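PDB 6K5S: telomeric DNA-binding factor trf1 from Schizosaccharomyces pombe, which probably binds double-stranded telomeric DNA repeats, as other TRF-family proteins do, and probably dimerises through this all-helical domain. Local coordinates for residues S8-L13 with R79-R84; D58-T61 with F65-S68; G14-I19 with M50-M55. One frame throughout, in Å; residues are numbered along the deposited sequence.

Contact 1 of 3, residues S8-L13 with R79-R84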
loop_
_atom_site.group_PDB
_atom_site.type_symbol
_atom_site.label_atom_id
_atom_site.label_comp_id
_atom_site.label_asym_id
_atom_site.label_seq_id
_atom_site.Cartn_x
_atom_site.Cartn_y
_atom_site.Cartn_z
ATOM N N SER A 8 -10.472 -5.620 0.978
ATOM C CA SER A 8 -10.397 -4.184 0.737
ATOM C C SER A 8 -9.062 -3.751 0.153
ATOM O O SER A 8 -9.019 -2.723 -0.530
ATOM C CB SER A 8 -10.699 -3.398 2.017
ATOM O OG SER A 8 -9.868 -3.772 3.089
ATOM N N LEU A 9 -7.989 -4.533 0.353
ATOM C CA LEU A 9 -6.652 -4.132 -0.067
ATOM C C LEU A 9 -6.294 -4.557 -1.482
ATOM O O LEU A 9 -5.149 -4.332 -1.902
ATOM C CB LEU A 9 -5.605 -4.687 0.901
ATOM C CG LEU A 9 -5.617 -3.892 2.213
ATOM C CD1 LEU A 9 -4.877 -4.604 3.288
ATOM C CD2 LEU A 9 -5.022 -2.494 1.993
ATOM N N ILE A 10 -7.230 -5.172 -2.215
ATOM C CA ILE A 10 -6.901 -5.663 -3.547
ATOM C C ILE A 10 -6.344 -4.546 -4.431
ATOM O O ILE A 10 -5.321 -4.776 -5.074
ATOM C CB ILE A 10 -8.115 -6.388 -4.158
ATOM C CG1 ILE A 10 -8.238 -7.813 -3.575
ATOM C CG2 ILE A 10 -8.041 -6.367 -5.678
ATOM C CD1 ILE A 10 -7.183 -8.818 -4.037
ATOM N N PRO A 11 -6.899 -3.326 -4.449
ATOM C CA PRO A 11 -6.261 -2.270 -5.276
ATOM C C PRO A 11 -4.804 -1.985 -4.914
ATOM O O PRO A 11 -3.989 -1.743 -5.813
ATOM C CB PRO A 11 -7.170 -1.061 -5.034
ATOM C CG PRO A 11 -8.527 -1.677 -4.804
ATOM C CD PRO A 11 -8.227 -2.902 -3.962
ATOM N N THR A 12 -4.445 -2.024 -3.636
ATOM C CA THR A 12 -3.052 -1.815 -3.235
ATOM C C THR A 12 -2.172 -2.983 -3.675
ATOM O O THR A 12 -1.099 -2.789 -4.266
ATOM C CB THR A 12 -2.963 -1.638 -1.708
ATOM O OG1 THR A 12 -3.557 -0.390 -1.306
ATOM C CG2 THR A 12 -1.507 -1.682 -1.247
ATOM N N LEU A 13 -2.607 -4.216 -3.372
ATOM C CA LEU A 13 -1.910 -5.398 -3.850
ATOM C C LEU A 13 -1.648 -5.293 -5.345
ATOM O O LEU A 13 -0.527 -5.508 -5.799
ATOM C CB LEU A 13 -2.724 -6.667 -3.538
ATOM C CG LEU A 13 -1.989 -7.970 -3.896
ATOM C CD1 LEU A 13 -0.699 -8.099 -3.092
ATOM C CD2 LEU A 13 -2.880 -9.194 -3.628
ATOM N N ARG A 79 -8.949 -12.530 -8.229
ATOM C CA ARG A 79 -8.080 -13.603 -8.688
ATOM C C ARG A 79 -7.074 -13.096 -9.710
ATOM O O ARG A 79 -5.909 -13.513 -9.699
ATOM C CB ARG A 79 -8.923 -14.749 -9.237
ATOM C CG ARG A 79 -9.630 -15.486 -8.109
ATOM C CD ARG A 79 -10.824 -16.244 -8.585
ATOM N NE ARG A 79 -10.547 -16.847 -9.877
ATOM C CZ ARG A 79 -9.976 -18.032 -10.019
ATOM N NH1 ARG A 79 -9.754 -18.512 -11.239
ATOM N NH2 ARG A 79 -9.641 -18.737 -8.935
ATOM N N SER A 80 -7.483 -12.165 -10.572
ATOM C CA SER A 80 -6.529 -11.576 -11.511
ATOM C C SER A 80 -5.430 -10.825 -10.769
ATOM O O SER A 80 -4.254 -10.855 -11.167
ATOM C CB SER A 80 -7.265 -10.648 -12.471
ATOM O OG SER A 80 -6.361 -9.905 -13.257
ATOM N N THR A 81 -5.795 -10.160 -9.672
ATOM C CA THR A 81 -4.811 -9.432 -8.873
ATOM C C THR A 81 -3.873 -10.379 -8.141
ATOM O O THR A 81 -2.675 -10.108 -8.039
ATOM C CB THR A 81 -5.510 -8.515 -7.866
ATOM O OG1 THR A 81 -6.271 -7.547 -8.581
ATOM C CG2 THR A 81 -4.514 -7.792 -7.017
ATOM N N THR A 82 -4.388 -11.482 -7.584
ATOM C CA THR A 82 -3.451 -12.366 -6.903
ATOM C C THR A 82 -2.522 -13.038 -7.903
ATOM O O THR A 82 -1.355 -13.302 -7.579
ATOM C CB THR A 82 -4.167 -13.413 -6.038
ATOM O OG1 THR A 82 -5.069 -14.184 -6.833
ATOM C CG2 THR A 82 -4.909 -12.740 -4.908
ATOM N N ARG A 83 -2.991 -13.267 -9.133
ATOM C CA ARG A 83 -2.105 -13.848 -10.146
ATOM C C ARG A 83 -0.958 -12.904 -10.485
ATOM O O ARG A 83 0.203 -13.331 -10.584
ATOM C CB ARG A 83 -2.886 -14.213 -11.409
ATOM C CG ARG A 83 -3.706 -15.474 -11.250
ATOM C CD ARG A 83 -4.290 -15.903 -12.583
ATOM N NE ARG A 83 -5.056 -14.852 -13.234
ATOM C CZ ARG A 83 -6.382 -14.860 -13.339
ATOM N NH1 ARG A 83 -7.076 -15.864 -12.824
ATOM N NH2 ARG A 83 -7.008 -13.871 -13.962
ATOM N N ARG A 84 -1.276 -11.615 -10.672
ATOM C CA ARG A 84 -0.257 -10.586 -10.851
ATOM C C ARG A 84 0.688 -10.535 -9.664
ATOM O O ARG A 84 1.910 -10.413 -9.843
ATOM C CB ARG A 84 -0.914 -9.214 -11.054
ATOM C CG ARG A 84 -1.755 -9.087 -12.334
ATOM C CD ARG A 84 -1.283 -7.931 -13.241
ATOM N NE ARG A 84 -2.087 -7.850 -14.467
ATOM C CZ ARG A 84 -2.848 -6.812 -14.794
ATOM N NH1 ARG A 84 -2.905 -5.750 -13.996
ATOM N NH2 ARG A 84 -3.552 -6.833 -15.924
#
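T82, whose methyl group faces L13 across the contact, spends its hydroxyl on its own helix: T82 OG1 donates to R79 O at 3.1 Å, and the same oxygen takes the main-chain N of R83 at 3.0 Å. Both donors approach from one face of the carbonyl plane, the hydroxyl at a steep C=O...donor angle of 110°. Threonine suits such a site, because the helix itself satisfies the hydroxyl while CG2 remains for apolar company, 4.3 Å from CD2 of L13.

T81 points toward helix 10-24 and buries more area here than any of its partners. With OG1 anti to the carbonyl carbon (chi1 -63°), the hydroxyl lies back along its own helix, bonded to S77 O, and the methyl is carried forward. T81 CG2 lies 3.7 Å from the carbonyl oxygen I10 O and 4.0 Å from CD2 of L13, and it meets main chain and side chain alike.

This joins the start of helix 10-24 to helix 76-94 in the all-helical TRF homology domain. Toward the second subunit, T12 packs on T12 of that subunit, and L9, just before helix 10-24, on I19 of it.

I10 reaches T81 with two branches. Its CG2 lies 3.6 Å from OG1 of T81, a carbon against an oxygen already bonded elsewhere, while CD1 passes 4.1 Å from CG2 of T81. An alanine here, lacking both branches, is likely to strip apolar cover from CB of T81 and open a gap toward Q78 and Y60, which I10 also touches. L13, buried, extends the seam with CG and CD2 against the methyl of T81, and packs further on Y60 and A85.

Contact 2 of 3, residues D58-T61 with F65-S68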
loop_
_atom_site.group_PDB
_atom_site.type_symbol
_atom_site.label_atom_id
_atom_site.label_comp_id
_atom_site.label_asym_id
_atom_site.label_seq_id
_atom_site.Cartn_x
_atom_site.Cartn_y
_atom_site.Cartn_z
ATOM N N ASP A 58 2.057 -9.895 3.427
ATOM C CA ASP A 58 1.840 -10.617 4.680
ATOM C C ASP A 58 0.366 -10.662 5.062
ATOM O O ASP A 58 -0.066 -11.595 5.750
ATOM C CB ASP A 58 2.666 -9.979 5.786
ATOM C CG ASP A 58 4.119 -10.373 5.715
ATOM O OD1 ASP A 58 4.444 -11.335 4.970
ATOM O OD2 ASP A 58 4.929 -9.728 6.413
ATOM N N ILE A 59 -0.420 -9.685 4.608
ATOM C CA ILE A 59 -1.867 -9.732 4.803
ATOM C C ILE A 59 -2.487 -10.879 4.018
ATOM O O ILE A 59 -3.470 -11.488 4.462
ATOM C CB ILE A 59 -2.487 -8.372 4.427
ATOM C CG1 ILE A 59 -2.198 -7.371 5.537
ATOM C CG2 ILE A 59 -3.991 -8.486 4.187
ATOM C CD1 ILE A 59 -1.914 -5.993 5.069
ATOM N N TYR A 60 -1.921 -11.215 2.862
ATOM C CA TYR A 60 -2.512 -12.225 1.993
ATOM C C TYR A 60 -1.954 -13.616 2.194
ATOM O O TYR A 60 -2.643 -14.593 1.883
ATOM C CB TYR A 60 -2.322 -11.832 0.521
ATOM C CG TYR A 60 -3.235 -10.706 0.157
ATOM C CD1 TYR A 60 -2.865 -9.383 0.397
ATOM C CD2 TYR A 60 -4.494 -10.964 -0.350
ATOM C CE1 TYR A 60 -3.716 -8.349 0.106
ATOM C CE2 TYR A 60 -5.365 -9.935 -0.654
ATOM C CZ TYR A 60 -4.964 -8.627 -0.428
ATOM O OH TYR A 60 -5.828 -7.620 -0.734
ATOM N N THR A 61 -0.708 -13.751 2.648
ATOM C CA THR A 61 -0.153 -15.084 2.792
ATOM C C THR A 61 0.882 -15.113 3.910
ATOM O O THR A 61 1.618 -14.147 4.125
ATOM C CB THR A 61 0.465 -15.583 1.471
ATOM O OG1 THR A 61 0.841 -16.955 1.614
ATOM C CG2 THR A 61 1.693 -14.782 1.094
ATOM N N PHE A 65 3.888 -17.689 -1.639
ATOM C CA PHE A 65 2.973 -17.160 -2.639
ATOM C C PHE A 65 1.549 -17.095 -2.091
ATOM O O PHE A 65 1.242 -17.592 -0.996
ATOM C CB PHE A 65 3.011 -18.007 -3.926
ATOM C CG PHE A 65 4.308 -17.929 -4.644
ATOM C CD1 PHE A 65 4.551 -16.893 -5.538
ATOM C CD2 PHE A 65 5.307 -18.869 -4.405
ATOM C CE1 PHE A 65 5.774 -16.803 -6.194
ATOM C CE2 PHE A 65 6.537 -18.787 -5.062
ATOM C CZ PHE A 65 6.762 -17.763 -5.962
ATOM N N ILE A 66 0.682 -16.461 -2.876
ATOM C CA ILE A 66 -0.711 -16.226 -2.503
ATOM C C ILE A 66 -1.592 -17.231 -3.217
ATOM O O ILE A 66 -1.565 -17.327 -4.456
ATOM C CB ILE A 66 -1.148 -14.802 -2.857
ATOM C CG1 ILE A 66 -0.198 -13.798 -2.231
ATOM C CG2 ILE A 66 -2.616 -14.543 -2.401
ATOM C CD1 ILE A 66 -0.536 -12.396 -2.606
ATOM N N TYR A 67 -2.405 -17.946 -2.445
ATOM C CA TYR A 67 -3.265 -18.994 -2.978
ATOM C C TYR A 67 -4.700 -18.497 -2.834
ATOM O O TYR A 67 -5.262 -18.523 -1.737
ATOM C CB TYR A 67 -2.998 -20.299 -2.247
ATOM C CG TYR A 67 -1.533 -20.697 -2.278
ATOM C CD1 TYR A 67 -0.926 -21.073 -3.463
ATOM C CD2 TYR A 67 -0.760 -20.682 -1.121
ATOM C CE1 TYR A 67 0.417 -21.429 -3.502
ATOM C CE2 TYR A 67 0.585 -21.042 -1.143
ATOM C CZ TYR A 67 1.168 -21.421 -2.337
ATOM O OH TYR A 67 2.508 -21.789 -2.363
ATOM N N SER A 68 -5.267 -17.994 -3.935
ATOM C CA SER A 68 -6.508 -17.230 -3.826
ATOM C C SER A 68 -7.627 -18.095 -3.267
ATOM O O SER A 68 -8.407 -17.641 -2.425
ATOM C CB SER A 68 -6.899 -16.616 -5.181
ATOM O OG SER A 68 -6.948 -17.565 -6.245
HETATM O O HOH W 1 -2.334 -17.476 0.494
#
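The chain leaves helix 41-60 at T61, whose backbone turns extended (phi/psi -151°/144°), and after a short turn comes back so that the CA atoms of T61 and I66 lie 5.4 Å apart. The return run 65-68 has no regular helix or strand, and a threonine side chain ties it to the helix end. T61 OG1 donates to F65 O at 2.7 Å, reaching it from well above the carbonyl plane. The hydroxyl stands anti to the backbone N of T61 (chi1 -173°), aimed at the returning chain; threonine fits because one hydroxyl can accept from E63 N within the turn and donate to F65 O where the chain returns. Its methyl, meanwhile, meets carbon: T61 CG2 is 3.9 Å from CG1 of I66.

Water 1 makes a second tie, donating to Y60 O at 3.2 Å and accepting from Y67 N at 3.0 Å, which gives a partner to a carbonyl at the end of the helix. I66 fills the apolar side between the two segments. Its CD1 comes to 3.6 Å from CB of Y60, beside the root of the ring, and the ring itself leads off to place its OH against R6 O. F65 faces the other way and packs its large ring among I89, F90, L105 and V112, with N86 and N108 also alongside. E63 N donating to T61 OG1 makes this an ST turn, set where helix 41-60 ends and the loop toward helix 76-94 begins.

Contact 3 of 3, residues G14-I19 with M50-M55; sequences GNLSNI and MNMFRM
Two helices of the all-helical TRF homology domain, 10-24 and 41-60, cross here with their short segments running in largely opposed directions, 134° apart, and their axes 9.9 Å from each other at the nearest point. Such a separation is filled by side chains, and L16 does most of the filling. It points at the other helix, with its CG anti to its carbonyl carbon (chi1 -62°), and sets CD1 down on the backbone between M52 and F53: L16 CD1 lies 3.8 Å from the carbonyl C of M52 and 3.9 Å from its CB. A branched apolar residue is apt, since one methyl can settle on main chain while CB, nearer the root, meets something else. That partner is F53, whose CD1 is 3.9 Å from CB of L16.

The ring of F53 swings toward helix 10-24 because its CG stands anti to the main-chain N (chi1 -173°). Farther along the ring, F53 CE1 approaches OG of S17 to 3.4 Å. This oxygen is buried, but it is hydrogen-bonded to L13 O one turn back in its own helix, so a serine can sit against an aromatic ring without leaving its polar atom wanting; its small size also suits a place where A85 and A88 of helix 76-94 press close. F53 goes on to touch L13, I20 and I89, tying three helices together.

L16 also packs on L9 of the second subunit, as does I19, and M55 meets M55 of that subunit. The crossing is thus a helix pair buried next to a twofold-like helical interface, consistent with the homodimerisation for which TRF homology domains are known.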
loop_
_atom_site.group_PDB
_atom_site.type_symbol
_atom_site.label_atom_id
_atom_site.label_comp_id
_atom_site.label_asym_id
_atom_site.label_seq_id
_atom_site.Cartn_x
_atom_site.Cartn_y
_atom_site.Cartn_z
ATOM N N GLY A 14 -2.678 -4.930 -6.116
ATOM C CA GLY A 14 -2.515 -4.818 -7.557
ATOM C C GLY A 14 -1.568 -3.705 -7.973
ATOM O O GLY A 14 -0.725 -3.893 -8.860
ATOM N N ASN A 15 -1.693 -2.528 -7.349
ATOM C CA ASN A 15 -0.854 -1.397 -7.738
ATOM C C ASN A 15 0.624 -1.681 -7.446
ATOM O O ASN A 15 1.500 -1.481 -8.299
ATOM C CB ASN A 15 -1.335 -0.158 -6.991
ATOM C CG ASN A 15 -0.566 1.093 -7.346
ATOM O OD1 ASN A 15 -0.315 1.402 -8.521
ATOM N ND2 ASN A 15 -0.251 1.865 -6.333
ATOM N N LEU A 16 0.913 -2.175 -6.252
ATOM C CA LEU A 16 2.301 -2.458 -5.897
ATOM C C LEU A 16 2.863 -3.575 -6.757
ATOM O O LEU A 16 4.039 -3.538 -7.130
ATOM C CB LEU A 16 2.406 -2.809 -4.401
ATOM C CG LEU A 16 1.985 -1.705 -3.417
ATOM C CD1 LEU A 16 1.968 -2.228 -1.955
ATOM C CD2 LEU A 16 2.915 -0.526 -3.534
ATOM N N SER A 17 2.042 -4.585 -7.072
ATOM C CA SER A 17 2.512 -5.683 -7.906
ATOM C C SER A 17 2.864 -5.175 -9.289
ATOM O O SER A 17 3.894 -5.548 -9.851
ATOM C CB SER A 17 1.437 -6.773 -8.010
ATOM O OG SER A 17 1.110 -7.326 -6.733
ATOM N N ASN A 18 2.008 -4.315 -9.840
ATOM C CA ASN A 18 2.248 -3.739 -11.161
ATOM C C ASN A 18 3.542 -2.923 -11.179
ATOM O O ASN A 18 4.337 -3.021 -12.120
ATOM C CB ASN A 18 1.052 -2.873 -11.566
ATOM C CG ASN A 18 -0.221 -3.700 -11.908
ATOM O OD1 ASN A 18 -0.158 -4.880 -12.249
ATOM N ND2 ASN A 18 -1.369 -3.040 -11.867
ATOM N N ILE A 19 3.774 -2.117 -10.154
ATOM C CA ILE A 19 4.998 -1.322 -10.120
ATOM C C ILE A 19 6.223 -2.237 -10.082
ATOM O O ILE A 19 7.202 -2.035 -10.811
ATOM C CB ILE A 19 4.965 -0.347 -8.931
ATOM C CG1 ILE A 19 3.875 0.714 -9.158
ATOM C CG2 ILE A 19 6.326 0.269 -8.706
ATOM C CD1 ILE A 19 3.544 1.549 -7.905
ATOM N N MET A 50 8.992 -1.828 -2.249
ATOM C CA MET A 50 9.164 -3.193 -1.736
ATOM C C MET A 50 8.765 -3.306 -0.273
ATOM O O MET A 50 8.222 -4.339 0.148
ATOM C CB MET A 50 10.604 -3.676 -1.912
ATOM C CG MET A 50 10.907 -4.123 -3.347
ATOM S SD MET A 50 9.881 -5.452 -4.064
ATOM C CE MET A 50 9.867 -6.643 -2.727
ATOM N N ASN A 51 9.048 -2.271 0.525
ATOM C CA ASN A 51 8.654 -2.296 1.932
ATOM C C ASN A 51 7.140 -2.301 2.084
ATOM O O ASN A 51 6.596 -2.992 2.957
ATOM C CB ASN A 51 9.249 -1.102 2.676
ATOM C CG ASN A 51 10.740 -1.262 2.928
ATOM O OD1 ASN A 51 11.280 -2.363 2.815
ATOM N ND2 ASN A 51 11.406 -0.166 3.280
ATOM N N MET A 52 6.437 -1.530 1.255
ATOM C CA MET A 52 4.980 -1.593 1.306
ATOM C C MET A 52 4.497 -2.945 0.798
ATOM O O MET A 52 3.553 -3.517 1.356
ATOM C CB MET A 52 4.350 -0.447 0.507
ATOM C CG MET A 52 4.300 0.932 1.267
ATOM S SD MET A 52 3.662 2.300 0.231
ATOM C CE MET A 52 4.874 2.247 -1.045
ATOM N N PHE A 53 5.159 -3.484 -0.228
ATOM C CA PHE A 53 4.723 -4.754 -0.796
ATOM C C PHE A 53 4.871 -5.879 0.221
ATOM O O PHE A 53 3.953 -6.676 0.416
ATOM C CB PHE A 53 5.493 -5.074 -2.070
ATOM C CG PHE A 53 4.976 -6.292 -2.802
ATOM C CD1 PHE A 53 3.706 -6.285 -3.375
ATOM C CD2 PHE A 53 5.747 -7.435 -2.912
ATOM C CE1 PHE A 53 3.232 -7.402 -4.055
ATOM C CE2 PHE A 53 5.278 -8.551 -3.572
ATOM C CZ PHE A 53 4.009 -8.531 -4.150
ATOM N N ARG A 54 6.007 -5.922 0.916
ATOM C CA ARG A 54 6.187 -6.909 1.973
ATOM C C ARG A 54 5.068 -6.842 3.016
ATOM O O ARG A 54 4.564 -7.881 3.462
ATOM C CB ARG A 54 7.555 -6.717 2.630
ATOM C CG ARG A 54 8.697 -7.383 1.906
ATOM C CD ARG A 54 10.076 -7.064 2.573
ATOM N NE ARG A 54 11.107 -7.009 1.545
ATOM C CZ ARG A 54 11.807 -5.930 1.180
ATOM N NH1 ARG A 54 11.653 -4.757 1.792
ATOM N NH2 ARG A 54 12.694 -6.043 0.201
ATOM N N MET A 55 4.656 -5.636 3.410
ATOM C CA MET A 55 3.577 -5.507 4.389
ATOM C C MET A 55 2.256 -6.015 3.829
ATOM O O MET A 55 1.524 -6.731 4.518
ATOM C CB MET A 55 3.410 -4.049 4.845
ATOM C CG MET A 55 4.577 -3.443 5.631
ATOM S SD MET A 55 3.995 -1.886 6.350
ATOM C CE MET A 55 2.515 -2.561 7.120
#

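How the contacts relate
Contacts 1 and 3 both use helix 10-24, the first at its start and the second a turn or so later, with centres about 10 Å apart. They meet where T81 CG2 comes 3.5 Å from G14 N, and both border the second subunit. Contact 2 lies within the chain loop that contact 1 closes, about 10 Å from it between centres; L9 CD1 packs 3.7 Å from I59 CD1. Contacts 2 and 3 share helix 41-60, about 13 Å apart between centres. Contacts 1 and 3 pack helix 10-24 against helices 76-94 and 41-60, while contact 2 folds the loop back onto the end of helix 41-60, all on one side of the chain's centre.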